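Local coordinates for cell wall surface anchor family protein (Streptococcus agalactiae serogroup V, PDB 3PF2) that forms the shaft of the type 1 pilus of group B Streptococcus as its major pilin, here as a calcium-binding two-domain C-terminal fragment, at residues 200-205 with 270-275. Sequence-based numbering, arbitrary orientation.
Sequences AEFDLL and LKETKA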
loop_
_atom_site.group_PDB
_atom_site.type_symbol
_atom_site.label_atom_id
_atom_site.label_comp_id
_atom_site.label_asym_id
_atom_site.label_seq_id
_atom_site.Cartn_x
_atom_site.Cartn_y
_atom_site.Cartn_z
ATOM N N ALA A 200 20.791 22.845 -9.604
ATOM C CA ALA A 200 20.657 22.898 -8.149
ATOM C C ALA A 200 20.491 21.472 -7.670
ATOM O O ALA A 200 19.824 20.673 -8.332
ATOM C CB ALA A 200 19.460 23.756 -7.731
ATOM N N GLU A 201 21.131 21.132 -6.555
ATOM C CA GLU A 201 20.989 19.804 -5.972
ATOM C C GLU A 201 20.443 19.867 -4.548
ATOM O O GLU A 201 20.755 20.801 -3.787
ATOM C CB GLU A 201 22.323 19.030 -6.032
ATOM C CG GLU A 201 22.826 18.861 -7.471
ATOM C CD GLU A 201 24.112 18.061 -7.600
ATOM O OE1 GLU A 201 24.687 17.647 -6.576
ATOM O OE2 GLU A 201 24.534 17.854 -8.755
ATOM N N PHE A 202 19.610 18.872 -4.207
ATOM C CA PHE A 202 18.929 18.832 -2.913
ATOM C C PHE A 202 18.923 17.439 -2.299
ATOM O O PHE A 202 18.583 16.457 -2.974
ATOM C CB PHE A 202 17.453 19.296 -3.047
ATOM C CG PHE A 202 17.282 20.595 -3.784
ATOM C CD1 PHE A 202 17.133 21.795 -3.086
ATOM C CD2 PHE A 202 17.247 20.613 -5.175
ATOM C CE1 PHE A 202 16.972 23.000 -3.769
ATOM C CE2 PHE A 202 17.105 21.813 -5.867
ATOM C CZ PHE A 202 16.952 23.003 -5.157
ATOM N N ASP A 203 19.266 17.358 -1.013
ATOM C CA ASP A 203 18.966 16.164 -0.216
ATOM C C ASP A 203 17.487 16.142 0.160
ATOM O O ASP A 203 16.953 17.136 0.656
ATOM C CB ASP A 203 19.759 16.148 1.089
ATOM C CG ASP A 203 21.255 15.980 0.882
ATOM O OD1 ASP A 203 21.697 15.568 -0.217
ATOM O OD2 ASP A 203 21.986 16.258 1.859
ATOM N N LEU A 204 16.840 14.999 -0.042
ATOM C CA LEU A 204 15.446 14.829 0.379
ATOM C C LEU A 204 15.382 14.252 1.787
ATOM O O LEU A 204 15.982 13.191 2.067
ATOM C CB LEU A 204 14.680 13.936 -0.606
ATOM C CG LEU A 204 13.261 13.511 -0.178
ATOM C CD1 LEU A 204 12.250 14.671 -0.215
ATOM C CD2 LEU A 204 12.784 12.343 -1.040
ATOM N N LEU A 205 14.661 14.955 2.663
ATOM C CA LEU A 205 14.576 14.605 4.088
ATOM C C LEU A 205 13.125 14.473 4.563
ATOM O O LEU A 205 12.217 15.128 4.041
ATOM C CB LEU A 205 15.255 15.694 4.932
ATOM C CG LEU A 205 16.650 16.196 4.527
ATOM C CD1 LEU A 205 17.066 17.364 5.411
ATOM C CD2 LEU A 205 17.681 15.075 4.586
ATOM N N LEU A 270 13.703 19.799 1.707
ATOM C CA LEU A 270 14.858 19.707 0.805
ATOM C C LEU A 270 15.985 20.533 1.412
ATOM O O LEU A 270 15.749 21.638 1.877
ATOM C CB LEU A 270 14.522 20.265 -0.580
ATOM C CG LEU A 270 13.433 19.548 -1.379
ATOM C CD1 LEU A 270 13.170 20.330 -2.654
ATOM C CD2 LEU A 270 13.833 18.140 -1.700
ATOM N N LYS A 271 17.184 19.966 1.454
ATOM C CA LYS A 271 18.367 20.741 1.831
ATOM C C LYS A 271 19.179 20.982 0.569
ATOM O O LYS A 271 19.695 20.040 -0.035
ATOM C CB LYS A 271 19.190 19.972 2.853
ATOM C CG LYS A 271 20.461 20.698 3.290
ATOM C CD LYS A 271 21.363 19.759 4.066
ATOM C CE LYS A 271 22.689 20.440 4.395
ATOM N NZ LYS A 271 23.553 19.527 5.198
ATOM N N GLU A 272 19.298 22.245 0.173
ATOM C CA GLU A 272 20.052 22.583 -1.016
ATOM C C GLU A 272 21.541 22.459 -0.710
ATOM O O GLU A 272 22.048 23.118 0.206
ATOM C CB GLU A 272 19.704 23.983 -1.508
ATOM C CG GLU A 272 20.297 24.297 -2.888
ATOM C CD GLU A 272 19.755 25.574 -3.488
ATOM O OE1 GLU A 272 18.734 26.083 -2.981
ATOM O OE2 GLU A 272 20.345 26.076 -4.479
ATOM N N THR A 273 22.208 21.593 -1.468
ATOM C CA THR A 273 23.622 21.280 -1.255
ATOM C C THR A 273 24.493 21.830 -2.384
ATOM O O THR A 273 25.715 21.941 -2.243
ATOM C CB THR A 273 23.849 19.763 -1.142
ATOM O OG1 THR A 273 23.410 19.120 -2.348
ATOM C CG2 THR A 273 23.075 19.177 0.054
ATOM N N LYS A 274 23.870 22.152 -3.515
ATOM C CA LYS A 274 24.571 22.778 -4.641
ATOM C C LYS A 274 23.624 23.771 -5.277
ATOM O O LYS A 274 22.469 23.438 -5.523
ATOM C CB LYS A 274 25.003 21.731 -5.674
ATOM C CG LYS A 274 25.800 22.316 -6.858
ATOM C CD LYS A 274 26.336 21.241 -7.793
ATOM C CE LYS A 274 27.425 20.378 -7.131
ATOM N NZ LYS A 274 28.222 19.616 -8.149
ATOM N N ALA A 275 24.110 24.988 -5.521
ATOM C CA ALA A 275 23.324 26.023 -6.181
ATOM C C ALA A 275 23.639 26.032 -7.677
ATOM O O ALA A 275 24.699 25.541 -8.083
ATOM C CB ALA A 275 23.603 27.393 -5.563
HETATM O O HOH W 1 25.479 18.638 -3.988
HETATM O O HOH W 2 22.148 16.672 -2.654
#
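Thr273 has its OG1 between the backbone N and the carbonyl carbon (chi1 60°), which leaves CG2 to lie against Asp203 OD2 at 3.6 Å while the hydroxyl sits over the Glu201 carbonyl. In Glu272, CG stands anti to the backbone N (chi1 -170°) and the chain is extended, laying it alongside the Phe202 ring with carboxylate and ring planes 51° apart; Glu272 OE1 comes 3.6 Å from Phe202 CE1. The backbones are antiparallel and carry a classic beta bulge: Thr273 and Lys274 both face Glu201, whose O takes a short bond from Thr273 N (2.8 Å) and a weak one from Lys274 N (3.4 Å). Glu201 N returns a bond to Lys274 O. Past the bulge the ladder becomes regular, Asp203 and Lys271 forming a hydrogen-bonded pair with both N...O distances 2.9 Å. On the partly exposed face, the Thr273 hydroxyl is linked through one water to Glu201 OE1 and through a second to Asp203 OD1, tying both acids to the bulge. The bent Lys274 chain runs beside Glu201, its NZ 4.1 Å from Glu201 OE2, too far for a salt bridge, though the opposite charges may still favour each other. On the face of Phe202 and Glu272, Leu270 CB packs on Phe202 CD1 at 3.9 Å, and Leu270 CD2 meets Leu204 CD1. This face, apolar apart from buried Glu272, looks into the core of the prealbumin-like domain, where Phe248 of strand 247-253 meets the Phe202 ring, Phe288 of strand 286-290 touches Leu204 and Leu270, and Phe186 of strand 178-190 reaches Leu270. Strands 201-206 and 266-274 are the inner strands of a four-stranded antiparallel sheet, bordered by 239-241 and 286-290 respectively.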